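Local coordinates for protein TetR transcriptional regulator (Chloroflexus aurantiacus, PDB 3QBM) that probably binds DNA through a predicted N-terminal helix-turn-helix and regulates transcription as a TetR-type dimer, at residues K65-F70 against S93-P99; G103-L107 against E166-M170; G146-V152 against Q195-A199; L157-I161 against L188-I192. One frame throughout, in Å; residues are numbered along the deposited sequence.

Interaction 1. Residues K65-F70 against S93-P99; sequences KVRERF and SYAERPP
Arg69 reaches from the 51-74 helix into the turn 93-99, and almost everything polar in this contact hangs on it. Its CB points at the turn; the chain bends at chi2 (86°) and then runs extended to NE. CD brushes Arg97 NH1 at 4.1 Å. NE gives its hydrogen to a water, which also makes a weak bond to Ser93 OG. At the tip, NH1 and NH2 close end-on upon one acceptor, Arg97 O, at 2.9 Å and 2.7 Å respectively, both with this oxygen close to the guanidinium plane. NH2 lies in the carbonyl plane, whereas NH1 stands above it. NH2 also bonds to Ser93 OG at 2.8 Å, a hydroxyl shared with Val90 O, and NH1 reaches Pro99 O through a second water. Five bonds from three nitrogens thus fix the rotation of the group.

Its faces are covered too. The Arg97 guanidinium lies flat on one, centres 3.7 Å apart and planes 10° apart, a like-charge stack that the carbonyl oxygen gripped at the end of Arg69 probably eases. Tyr94 CE1 sits over the opposite face. Deeper in, Val66 CG2 lies against Pro99 CB at 3.7 Å, and Tyr94 OH approaches Phe70 CE2 at 3.6 Å.

These bonds tie the 51-74 helix to the turn that follows helix 80-92. Below them, Phe70 joins Phe87, Phe91 and Trp131, Val66 and Pro99 both rest on Pro105 of helix 105-113, and Tyr94 meets Val169 of helix 154-175.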
loop_
_atom_site.group_PDB
_atom_site.type_symbol
_atom_site.label_atom_id
_atom_site.label_comp_id
_atom_site.label_asym_id
_atom_site.label_seq_id
_atom_site.Cartn_x
_atom_site.Cartn_y
_atom_site.Cartn_z
ATOM N N LYS A 65 2.804 -14.543 12.078
ATOM C CA LYS A 65 3.059 -15.345 10.890
ATOM C C LYS A 65 4.097 -14.701 9.936
ATOM O O LYS A 65 5.004 -15.358 9.431
ATOM C CB LYS A 65 1.770 -15.515 10.152
ATOM C CG LYS A 65 1.809 -16.544 9.057
ATOM C CD LYS A 65 0.659 -17.530 9.233
ATOM C CE LYS A 65 0.959 -18.477 10.386
ATOM N NZ LYS A 65 -0.073 -19.524 10.566
ATOM N N VAL A 66 3.886 -13.430 9.643
ATOM C CA VAL A 66 4.846 -12.623 8.888
ATOM C C VAL A 66 6.259 -12.727 9.523
ATOM O O VAL A 66 7.231 -12.954 8.818
ATOM C CB VAL A 66 4.332 -11.168 8.781
ATOM C CG1 VAL A 66 5.404 -10.233 8.302
ATOM C CG2 VAL A 66 3.103 -11.108 7.841
ATOM N N ARG A 67 6.328 -12.616 10.845
ATOM C CA ARG A 67 7.573 -12.678 11.610
ATOM C C ARG A 67 8.296 -14.010 11.373
ATOM O O ARG A 67 9.500 -13.997 11.134
ATOM C CB ARG A 67 7.289 -12.470 13.106
ATOM C CG ARG A 67 8.484 -12.322 14.019
ATOM C CD ARG A 67 8.068 -11.977 15.450
ATOM N NE ARG A 67 7.337 -10.701 15.481
ATOM C CZ ARG A 67 6.052 -10.525 15.829
ATOM N NH1 ARG A 67 5.287 -11.526 16.248
ATOM N NH2 ARG A 67 5.524 -9.305 15.788
ATOM N N GLU A 68 7.567 -15.135 11.454
ATOM C CA GLU A 68 8.127 -16.494 11.212
ATOM C C GLU A 68 8.733 -16.621 9.799
ATOM O O GLU A 68 9.790 -17.223 9.590
ATOM C CB GLU A 68 7.031 -17.583 11.372
ATOM C CG GLU A 68 6.556 -17.841 12.818
ATOM C CD GLU A 68 5.297 -18.755 12.959
ATOM O OE1 GLU A 68 4.613 -19.103 11.957
ATOM O OE2 GLU A 68 4.983 -19.106 14.120
ATOM N N ARG A 69 8.005 -16.086 8.837
ATOM C CA ARG A 69 8.361 -16.093 7.432
ATOM C C ARG A 69 9.680 -15.283 7.187
ATOM O O ARG A 69 10.590 -15.727 6.453
ATOM C CB ARG A 69 7.156 -15.511 6.698
ATOM C CG ARG A 69 7.151 -15.486 5.208
ATOM C CD ARG A 69 6.647 -16.754 4.568
ATOM N NE ARG A 69 6.830 -16.602 3.123
ATOM C CZ ARG A 69 5.854 -16.476 2.241
ATOM N NH1 ARG A 69 4.588 -16.584 2.633
ATOM N NH2 ARG A 69 6.143 -16.315 0.951
ATOM N N PHE A 70 9.803 -14.104 7.799
ATOM C CA PHE A 70 11.085 -13.380 7.730
ATOM C C PHE A 70 12.192 -14.098 8.471
ATOM O O PHE A 70 13.323 -14.148 8.029
ATOM C CB PHE A 70 10.949 -11.948 8.227
ATOM C CG PHE A 70 10.348 -11.041 7.203
ATOM C CD1 PHE A 70 11.116 -10.569 6.141
ATOM C CD2 PHE A 70 9.011 -10.723 7.234
ATOM C CE1 PHE A 70 10.582 -9.779 5.187
ATOM C CE2 PHE A 70 8.464 -9.916 6.261
ATOM C CZ PHE A 70 9.239 -9.450 5.236
ATOM N N SER A 93 8.736 -13.268 -2.805
ATOM C CA SER A 93 8.045 -14.576 -2.747
ATOM C C SER A 93 6.542 -14.475 -2.517
ATOM O O SER A 93 5.808 -15.480 -2.695
ATOM C CB SER A 93 8.682 -15.487 -1.695
ATOM O OG SER A 93 8.268 -15.119 -0.386
ATOM N N TYR A 94 6.075 -13.296 -2.075
ATOM C CA TYR A 94 4.630 -13.041 -1.937
ATOM C C TYR A 94 3.864 -13.132 -3.257
ATOM O O TYR A 94 2.651 -13.305 -3.201
ATOM C CB TYR A 94 4.338 -11.673 -1.313
ATOM C CG TYR A 94 4.705 -11.533 0.144
ATOM C CD1 TYR A 94 5.400 -12.528 0.824
ATOM C CD2 TYR A 94 4.431 -10.357 0.825
ATOM C CE1 TYR A 94 5.752 -12.359 2.144
ATOM C CE2 TYR A 94 4.755 -10.210 2.155
ATOM C CZ TYR A 94 5.419 -11.209 2.799
ATOM O OH TYR A 94 5.764 -11.048 4.122
ATOM N N ALA A 95 4.563 -13.018 -4.397
ATOM C CA ALA A 95 3.930 -13.073 -5.727
ATOM C C ALA A 95 3.062 -14.308 -5.904
ATOM O O ALA A 95 1.968 -14.214 -6.439
ATOM C CB ALA A 95 4.970 -13.031 -6.834
ATOM N N GLU A 96 3.569 -15.456 -5.472
ATOM C CA GLU A 96 2.825 -16.717 -5.567
ATOM C C GLU A 96 2.325 -17.246 -4.213
ATOM O O GLU A 96 1.447 -18.097 -4.183
ATOM C CB GLU A 96 3.713 -17.765 -6.245
ATOM C CG GLU A 96 3.965 -17.523 -7.741
ATOM N N ARG A 97 2.880 -16.731 -3.108
ATOM C CA ARG A 97 2.587 -17.211 -1.762
ATOM C C ARG A 97 2.655 -16.066 -0.719
ATOM O O ARG A 97 3.679 -15.869 -0.041
ATOM C CB ARG A 97 3.575 -18.349 -1.424
ATOM C CG ARG A 97 3.276 -19.022 -0.121
ATOM C CD ARG A 97 4.038 -20.325 0.025
ATOM N NE ARG A 97 5.486 -20.131 0.044
ATOM C CZ ARG A 97 6.249 -20.039 1.138
ATOM N NH1 ARG A 97 5.728 -20.099 2.360
ATOM N NH2 ARG A 97 7.568 -19.875 0.997
ATOM N N PRO A 98 1.553 -15.304 -0.570
ATOM C CA PRO A 98 1.519 -14.262 0.430
ATOM C C PRO A 98 1.539 -14.872 1.840
ATOM O O PRO A 98 1.376 -16.098 1.956
ATOM C CB PRO A 98 0.200 -13.520 0.110
ATOM C CG PRO A 98 -0.658 -14.554 -0.543
ATOM C CD PRO A 98 0.270 -15.440 -1.285
ATOM N N PRO A 99 1.801 -14.065 2.882
ATOM C CA PRO A 99 1.914 -14.597 4.240
ATOM C C PRO A 99 0.639 -15.299 4.666
ATOM O O PRO A 99 0.683 -16.322 5.351
ATOM C CB PRO A 99 2.192 -13.359 5.089
ATOM C CG PRO A 99 2.745 -12.422 4.168
ATOM C CD PRO A 99 1.977 -12.607 2.907
HETATM O O HOH W 1 3.046 -17.651 4.965
HETATM O O HOH W 2 9.510 -16.500 2.400
#

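Interaction 2. Residues G103-L107 against E166-M170; sequences GCPIL and EGAVM
Leu107 is the bump and the 166-170 turn of helix is the hollow. With CG anti to the backbone N (chi1 172°), its CD2 is carried into a dip where it lies 3.5 Å from Glu166 O, with Val169 CG1 and Met170 CB as the other walls; Met170 is a selenomethionine in this crystal. A second knob comes from the other side: Glu166 folds at chi2 and lays its carboxylate into the notch between Cys104 and Leu107. There OE1 packs on Leu107 CB at 3.6 Å and OE2 lies 3.2 Å from Cys104 SG. Cys104 is the N-cap of helix 105-113, its SG accepting from Leu107 N in a nearly straight bond of 3.5 Å.

Around this pair of interlocking bumps, Trp131 touches Glu166, and Met170 of the second subunit packs on both Leu107 and Glu166. Ile111, a magnesium ligand, is the next turn's neighbour of Leu107.

Chemically the odd member is Glu166. Both carboxylate oxygens are buried without a clear hydrogen-bond partner, so its pKa is probably raised and a protonated form is plausible, although the start of helix 105-113 nearby may offset some negative charge.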
loop_
_atom_site.group_PDB
_atom_site.type_symbol
_atom_site.label_atom_id
_atom_site.label_comp_id
_atom_site.label_asym_id
_atom_site.label_seq_id
_atom_site.Cartn_x
_atom_site.Cartn_y
_atom_site.Cartn_z
ATOM N N GLY A 103 -2.865 -11.416 0.589
ATOM C CA GLY A 103 -1.724 -10.519 0.503
ATOM C C GLY A 103 -1.010 -10.238 1.812
ATOM O O GLY A 103 -1.114 -11.022 2.770
ATOM N N CYS A 104 -0.236 -9.157 1.848
ATOM C CA CYS A 104 0.463 -8.757 3.081
ATOM C C CYS A 104 -0.505 -8.163 4.095
ATOM O O CYS A 104 -1.119 -7.132 3.818
ATOM C CB CYS A 104 1.596 -7.739 2.810
ATOM S SG CYS A 104 2.419 -7.198 4.279
ATOM N N PRO A 105 -0.618 -8.774 5.291
ATOM C CA PRO A 105 -1.562 -8.219 6.282
ATOM C C PRO A 105 -1.106 -6.920 6.917
ATOM O O PRO A 105 -1.935 -6.160 7.469
ATOM C CB PRO A 105 -1.655 -9.329 7.326
ATOM C CG PRO A 105 -0.308 -9.970 7.274
ATOM C CD PRO A 105 0.089 -9.955 5.814
ATOM N N ILE A 106 0.191 -6.629 6.824
ATOM C CA ILE A 106 0.736 -5.375 7.331
ATOM C C ILE A 106 0.259 -4.231 6.419
ATOM O O ILE A 106 -0.317 -3.224 6.891
ATOM C CB ILE A 106 2.280 -5.439 7.442
ATOM C CG1 ILE A 106 2.737 -6.713 8.175
ATOM C CG2 ILE A 106 2.850 -4.200 8.187
ATOM C CD1 ILE A 106 2.134 -6.899 9.547
ATOM N N LEU A 107 0.497 -4.394 5.110
ATOM C CA LEU A 107 0.006 -3.474 4.089
ATOM C C LEU A 107 -1.518 -3.352 4.153
ATOM O O LEU A 107 -2.070 -2.244 4.182
ATOM C CB LEU A 107 0.441 -3.934 2.690
ATOM C CG LEU A 107 -0.096 -3.247 1.433
ATOM C CD1 LEU A 107 0.293 -1.765 1.409
ATOM C CD2 LEU A 107 0.331 -3.972 0.123
ATOM N N GLU A 166 6.582 -3.114 -0.321
ATOM C CA GLU A 166 5.162 -3.117 -0.030
ATOM C C GLU A 166 4.364 -2.515 -1.180
ATOM O O GLU A 166 3.298 -3.043 -1.509
ATOM C CB GLU A 166 4.833 -2.378 1.278
ATOM C CG GLU A 166 5.229 -3.117 2.523
ATOM C CD GLU A 166 4.332 -4.294 2.856
ATOM O OE1 GLU A 166 3.774 -4.946 1.944
ATOM O OE2 GLU A 166 4.190 -4.551 4.050
ATOM N N GLY A 167 4.854 -1.417 -1.785
ATOM C CA GLY A 167 4.225 -0.854 -3.000
ATOM C C GLY A 167 4.171 -1.859 -4.172
ATOM O O GLY A 167 3.177 -1.987 -4.899
ATOM N N ALA A 168 5.227 -2.639 -4.303
ATOM C CA ALA A 168 5.255 -3.677 -5.317
ATOM C C ALA A 168 4.276 -4.818 -5.020
ATOM O O ALA A 168 3.676 -5.354 -5.944
ATOM C CB ALA A 168 6.650 -4.165 -5.489
ATOM N N VAL A 169 4.116 -5.185 -3.750
ATOM C CA VAL A 169 3.082 -6.157 -3.319
ATOM C C VAL A 169 1.693 -5.658 -3.754
ATOM O O VAL A 169 0.915 -6.417 -4.371
ATOM C CB VAL A 169 3.086 -6.408 -1.816
ATOM C CG1 VAL A 169 1.844 -7.218 -1.401
ATOM C CG2 VAL A 169 4.343 -7.165 -1.409
HETATM N N MSE A 170 1.406 -4.385 -3.491
HETATM C CA MSE A 170 0.159 -3.755 -3.917
HETATM C C MSE A 170 -0.018 -3.829 -5.452
HETATM O O MSE A 170 -1.064 -4.240 -5.953
HETATM C CB MSE A 170 0.145 -2.288 -3.499
HETATM C CG MSE A 170 -1.146 -1.534 -3.929
HETATM SE SE MSE A 170 -1.196 -0.825 -5.656
HETATM C CE MSE A 170 0.273 0.477 -5.387
#

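Interaction 3. Residues G146-V152 against Q195-A199; sequences GEIRPEV and QVRLA
Glu147 O and Leu198 N meet in a hydrogen bond of 2.8 Å, and Arg149 N answers with a 2.9 Å bond to Val196 O. Between these bonds Ile148 and Arg197 form a non-hydrogen-bonded antiparallel pair. On one side of the backbones, Ile148 CG2 lies beside Val196 CG1 at 3.8 Å, and Val152 CG2 touches the same methyl, the two valine side chains crossing at about a right angle. On the other, Leu198 CD1 sits 3.9 Å above the Arg149 guanidinium, offset toward its rim. Arg149 reaches there on a chain extended from CG to NE, and a water links its NE (2.8 Å) to Arg197 O.

Further out, Gly146 ends helix 118-144 with a Schellman motif, and a type I turn from Arg149 brings Val152 back over Val196. Glu147 is tied by salt bridge to Arg145 and by hydrogen bond to Thr80, while the terminal Ala199 O accepts from His79. Ile148 is pressed onto Val81 and Ile84 of helix 80-92.

The result is an isolated antiparallel beta bridge in an otherwise helical chain, pinning the C-terminus across the interhelical loop 146-152.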
loop_
_atom_site.group_PDB
_atom_site.type_symbol
_atom_site.label_atom_id
_atom_site.label_comp_id
_atom_site.label_asym_id
_atom_site.label_seq_id
_atom_site.Cartn_x
_atom_site.Cartn_y
_atom_site.Cartn_z
ATOM N N GLY A 146 33.183 -4.310 7.716
ATOM C CA GLY A 146 33.729 -3.833 6.452
ATOM C C GLY A 146 32.965 -4.345 5.242
ATOM O O GLY A 146 33.470 -4.316 4.122
ATOM N N GLU A 147 31.749 -4.813 5.469
ATOM C CA GLU A 147 30.885 -5.321 4.393
ATOM C C GLU A 147 29.980 -4.239 3.834
ATOM O O GLU A 147 29.520 -4.334 2.697
ATOM C CB GLU A 147 30.025 -6.475 4.898
ATOM C CG GLU A 147 30.817 -7.675 5.307
ATOM C CD GLU A 147 29.976 -8.763 5.917
ATOM O OE1 GLU A 147 28.826 -8.544 6.237
ATOM O OE2 GLU A 147 30.496 -9.845 6.115
ATOM N N ILE A 148 29.720 -3.214 4.622
ATOM C CA ILE A 148 28.799 -2.143 4.262
ATOM C C ILE A 148 29.502 -0.797 4.460
ATOM O O ILE A 148 30.212 -0.607 5.450
ATOM C CB ILE A 148 27.500 -2.230 5.089
ATOM C CG1 ILE A 148 26.684 -3.437 4.602
ATOM C CG2 ILE A 148 26.632 -0.913 4.945
ATOM C CD1 ILE A 148 25.358 -3.669 5.338
ATOM N N ARG A 149 29.321 0.116 3.517
ATOM C CA ARG A 149 29.947 1.446 3.611
ATOM C C ARG A 149 29.516 2.155 4.888
ATOM O O ARG A 149 28.333 2.203 5.218
ATOM C CB ARG A 149 29.595 2.319 2.390
ATOM C CG ARG A 149 30.072 1.791 1.104
ATOM C CD ARG A 149 29.878 2.728 -0.100
ATOM N NE ARG A 149 30.531 2.118 -1.261
ATOM C CZ ARG A 149 31.810 2.292 -1.623
ATOM N NH1 ARG A 149 32.606 3.130 -0.966
ATOM N NH2 ARG A 149 32.294 1.631 -2.679
ATOM N N PRO A 150 30.478 2.725 5.644
ATOM C CA PRO A 150 30.081 3.409 6.883
ATOM C C PRO A 150 29.104 4.568 6.732
ATOM O O PRO A 150 28.392 4.897 7.692
ATOM C CB PRO A 150 31.409 3.926 7.474
ATOM C CG PRO A 150 32.469 3.478 6.616
ATOM C CD PRO A 150 31.937 2.726 5.418
ATOM N N GLU A 151 29.027 5.134 5.528
ATOM C CA GLU A 151 28.189 6.308 5.285
ATOM C C GLU A 151 26.721 5.946 5.096
ATOM O O GLU A 151 25.883 6.843 5.052
ATOM C CB GLU A 151 28.685 7.078 4.057
ATOM C CG GLU A 151 30.131 7.605 4.229
ATOM C CD GLU A 151 31.202 6.561 3.923
ATOM O OE1 GLU A 151 30.907 5.618 3.150
ATOM O OE2 GLU A 151 32.329 6.697 4.428
ATOM N N VAL A 152 26.416 4.644 5.015
ATOM C CA VAL A 152 25.055 4.195 4.805
ATOM C C VAL A 152 24.157 4.535 5.982
ATOM O O VAL A 152 24.462 4.203 7.120
ATOM C CB VAL A 152 25.002 2.687 4.462
ATOM C CG1 VAL A 152 23.522 2.159 4.413
ATOM C CG2 VAL A 152 25.768 2.444 3.166
ATOM N N GLN A 195 25.981 0.114 -4.391
ATOM C CA GLN A 195 26.203 1.320 -3.601
ATOM C C GLN A 195 26.264 1.196 -2.084
ATOM O O GLN A 195 26.728 2.104 -1.441
ATOM C CB GLN A 195 25.127 2.369 -3.950
ATOM C CG GLN A 195 25.039 2.675 -5.450
ATOM C CD GLN A 195 24.218 3.917 -5.774
ATOM O OE1 GLN A 195 24.329 4.939 -5.093
ATOM N NE2 GLN A 195 23.438 3.856 -6.845
ATOM N N VAL A 196 25.764 0.104 -1.515
ATOM C CA VAL A 196 25.769 -0.106 -0.075
ATOM C C VAL A 196 26.884 -1.072 0.331
ATOM O O VAL A 196 27.602 -0.821 1.332
ATOM C CB VAL A 196 24.401 -0.573 0.385
ATOM C CG1 VAL A 196 24.405 -1.088 1.851
ATOM C CG2 VAL A 196 23.372 0.571 0.232
ATOM N N ARG A 197 27.061 -2.143 -0.449
ATOM C CA ARG A 197 28.070 -3.145 -0.192
ATOM C C ARG A 197 29.454 -2.553 -0.423
ATOM O O ARG A 197 29.713 -1.932 -1.455
ATOM C CB ARG A 197 27.882 -4.330 -1.136
ATOM C CG ARG A 197 28.770 -5.541 -0.891
ATOM C CD ARG A 197 28.271 -6.732 -1.690
ATOM N NE ARG A 197 29.057 -7.929 -1.389
ATOM C CZ ARG A 197 28.560 -9.161 -1.226
ATOM N NH1 ARG A 197 27.265 -9.405 -1.368
ATOM N NH2 ARG A 197 29.374 -10.156 -0.900
ATOM N N LEU A 198 30.355 -2.826 0.499
ATOM C CA LEU A 198 31.719 -2.334 0.390
ATOM C C LEU A 198 32.626 -3.445 -0.050
ATOM O O LEU A 198 33.451 -3.238 -0.938
ATOM C CB LEU A 198 32.190 -1.763 1.729
ATOM C CG LEU A 198 33.628 -1.225 1.831
ATOM C CD1 LEU A 198 33.840 -0.198 0.787
ATOM C CD2 LEU A 198 33.891 -0.677 3.269
ATOM N N ALA A 199 32.549 -4.585 0.628
ATOM C CA ALA A 199 33.359 -5.760 0.296
ATOM C C ALA A 199 32.628 -7.014 0.756
ATOM O O ALA A 199 31.582 -6.912 1.377
ATOM C CB ALA A 199 34.731 -5.678 0.913
ATOM O OXT ALA A 199 33.070 -8.128 0.500
HETATM O O HOH W 3 29.487 0.201 -3.084
#

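Interaction 4. Residues L157-I161 against L188-I192; sequences LALLI and LATYI
Leu157, Leu160 and Ile161 face Leu188, Tyr191 and Ile192 across the antiparallel hairpin of the last two helices, the pair that in TetR-family proteins typically joins its dimer mate in a four-helix bundle. The two short segments run at 161° with their axes 12.3 Å apart. That is a wide spacing, and long side chains bridge it, mostly by their outer carbons.

The side chains of Leu157 and Tyr191 run alongside one another, pointing opposite ways. A chi1 of 163° puts the Tyr191 ring opposite its own backbone N and over toward helix 154-175, and Leu157 CD1 arrives at the ring's edge, 4.1 Å from CE2. The same ring carbon also receives Leu160 CD2, at 4.0 Å, so two leucines one turn apart share one corner of the aromatic. Leu160 meets Leu188 at an oblique crossing, methyl against methyl, CD2 to CD2 at 4.0 Å. Ile192, one turn beyond Leu188, offers two different atoms: CG1 to Leu157 CD1, and CD1 to Ile161 CD1, where the two isoleucines cross at about a right angle.

All six touching side chains meet through carbon atoms, and other helices close around them. Ile161 packs on Ile84, Phe87 and Leu88 of helix 80-92, and Leu157 rests on Val139 of helix 118-144. At the dimer interface, the Tyr191 ring meets His187 of the second subunit edge-to-face, and Leu160 packs on that same histidine. Where the backbones come nearest, Leu188 reaches past the side chain of Ile161 to its main chain, setting CD1 3.9 Å from Ile161 CA.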
loop_
_atom_site.group_PDB
_atom_site.type_symbol
_atom_site.label_atom_id
_atom_site.label_comp_id
_atom_site.label_asym_id
_atom_site.label_seq_id
_atom_site.Cartn_x
_atom_site.Cartn_y
_atom_site.Cartn_z
ATOM N N LEU A 157 17.674 3.452 4.471
ATOM C CA LEU A 157 17.642 2.233 3.641
ATOM C C LEU A 157 16.417 1.383 3.995
ATOM O O LEU A 157 15.692 0.877 3.108
ATOM C CB LEU A 157 18.942 1.451 3.805
ATOM C CG LEU A 157 19.056 0.123 3.040
ATOM C CD1 LEU A 157 18.900 0.420 1.526
ATOM C CD2 LEU A 157 20.363 -0.665 3.363
ATOM N N ALA A 158 16.159 1.239 5.290
ATOM C CA ALA A 158 15.053 0.395 5.764
ATOM C C ALA A 158 13.728 0.891 5.259
ATOM O O ALA A 158 12.904 0.127 4.754
ATOM C CB ALA A 158 15.039 0.322 7.296
ATOM N N LEU A 159 13.503 2.191 5.406
ATOM C CA LEU A 159 12.250 2.752 4.947
ATOM C C LEU A 159 12.146 2.705 3.424
ATOM O O LEU A 159 11.057 2.488 2.910
ATOM C CB LEU A 159 12.075 4.170 5.454
ATOM C CG LEU A 159 11.923 4.377 6.940
ATOM C CD1 LEU A 159 12.048 5.879 7.241
ATOM C CD2 LEU A 159 10.622 3.890 7.470
ATOM N N LEU A 160 13.254 2.894 2.685
ATOM C CA LEU A 160 13.188 2.750 1.214
ATOM C C LEU A 160 12.783 1.321 0.814
ATOM O O LEU A 160 11.879 1.126 -0.033
ATOM C CB LEU A 160 14.532 3.087 0.593
ATOM C CG LEU A 160 14.658 2.830 -0.910
ATOM C CD1 LEU A 160 13.738 3.795 -1.688
ATOM C CD2 LEU A 160 16.145 3.020 -1.305
ATOM N N ILE A 161 13.465 0.336 1.404
ATOM C CA ILE A 161 13.189 -1.066 1.170
ATOM C C ILE A 161 11.732 -1.401 1.476
ATOM O O ILE A 161 11.062 -1.991 0.658
ATOM C CB ILE A 161 14.082 -1.974 2.042
ATOM C CG1 ILE A 161 15.487 -2.036 1.462
ATOM C CG2 ILE A 161 13.447 -3.373 2.155
ATOM C CD1 ILE A 161 16.542 -2.647 2.465
ATOM N N LEU A 188 16.401 -2.927 -6.118
ATOM C CA LEU A 188 17.013 -2.787 -4.798
ATOM C C LEU A 188 18.229 -3.689 -4.578
ATOM O O LEU A 188 19.202 -3.272 -3.967
ATOM C CB LEU A 188 15.980 -2.948 -3.677
ATOM C CG LEU A 188 14.988 -1.766 -3.550
ATOM C CD1 LEU A 188 13.950 -2.143 -2.492
ATOM C CD2 LEU A 188 15.658 -0.395 -3.275
ATOM N N ALA A 189 18.184 -4.920 -5.047
ATOM C CA ALA A 189 19.326 -5.800 -4.915
ATOM C C ALA A 189 20.529 -5.208 -5.629
ATOM O O ALA A 189 21.656 -5.257 -5.118
ATOM C CB ALA A 189 18.999 -7.199 -5.458
ATOM N N THR A 190 20.281 -4.633 -6.806
ATOM C CA THR A 190 21.331 -4.061 -7.627
ATOM C C THR A 190 21.852 -2.795 -6.941
ATOM O O THR A 190 23.072 -2.613 -6.786
ATOM C CB THR A 190 20.834 -3.792 -9.059
ATOM O OG1 THR A 190 20.423 -5.028 -9.652
ATOM C CG2 THR A 190 21.945 -3.187 -9.891
ATOM N N TYR A 191 20.939 -1.951 -6.465
ATOM C CA TYR A 191 21.324 -0.719 -5.763
ATOM C C TYR A 191 22.168 -1.032 -4.519
ATOM O O TYR A 191 23.234 -0.447 -4.310
ATOM C CB TYR A 191 20.079 0.078 -5.382
ATOM C CG TYR A 191 20.316 1.115 -4.326
ATOM C CD1 TYR A 191 21.073 2.272 -4.607
ATOM C CD2 TYR A 191 19.749 0.998 -3.037
ATOM C CE1 TYR A 191 21.275 3.249 -3.618
ATOM C CE2 TYR A 191 19.951 1.966 -2.068
ATOM C CZ TYR A 191 20.721 3.087 -2.366
ATOM O OH TYR A 191 20.920 4.065 -1.405
ATOM N N ILE A 192 21.703 -1.983 -3.723
ATOM C CA ILE A 192 22.416 -2.394 -2.495
ATOM C C ILE A 192 23.782 -3.009 -2.833
ATOM O O ILE A 192 24.815 -2.665 -2.244
ATOM C CB ILE A 192 21.525 -3.317 -1.643
ATOM C CG1 ILE A 192 20.359 -2.541 -1.056
ATOM C CG2 ILE A 192 22.332 -3.963 -0.513
ATOM C CD1 ILE A 192 19.263 -3.468 -0.545
#

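In the fold
Interactions 1 and 2 adjoin near the middle of the chain, their segments in direct contact, for instance Pro98 against Gly103. The first is a partly buried, polar clasp of helix to turn; the second is a wholly buried fit of one helix start against helix 154-175, with a carboxylate enclosed. That helix also serves interaction 4, a buried apolar contact, and both 2 and 4 touch the second subunit. Interaction 3 lies farthest from the chain's centre, about 27 Å from centre to centre, partly at the surface, and relies on backbone bonds. It follows interaction 4 along helix 179-196, and the probable hydrogen bond from Arg197 N to Ile192 O joins them.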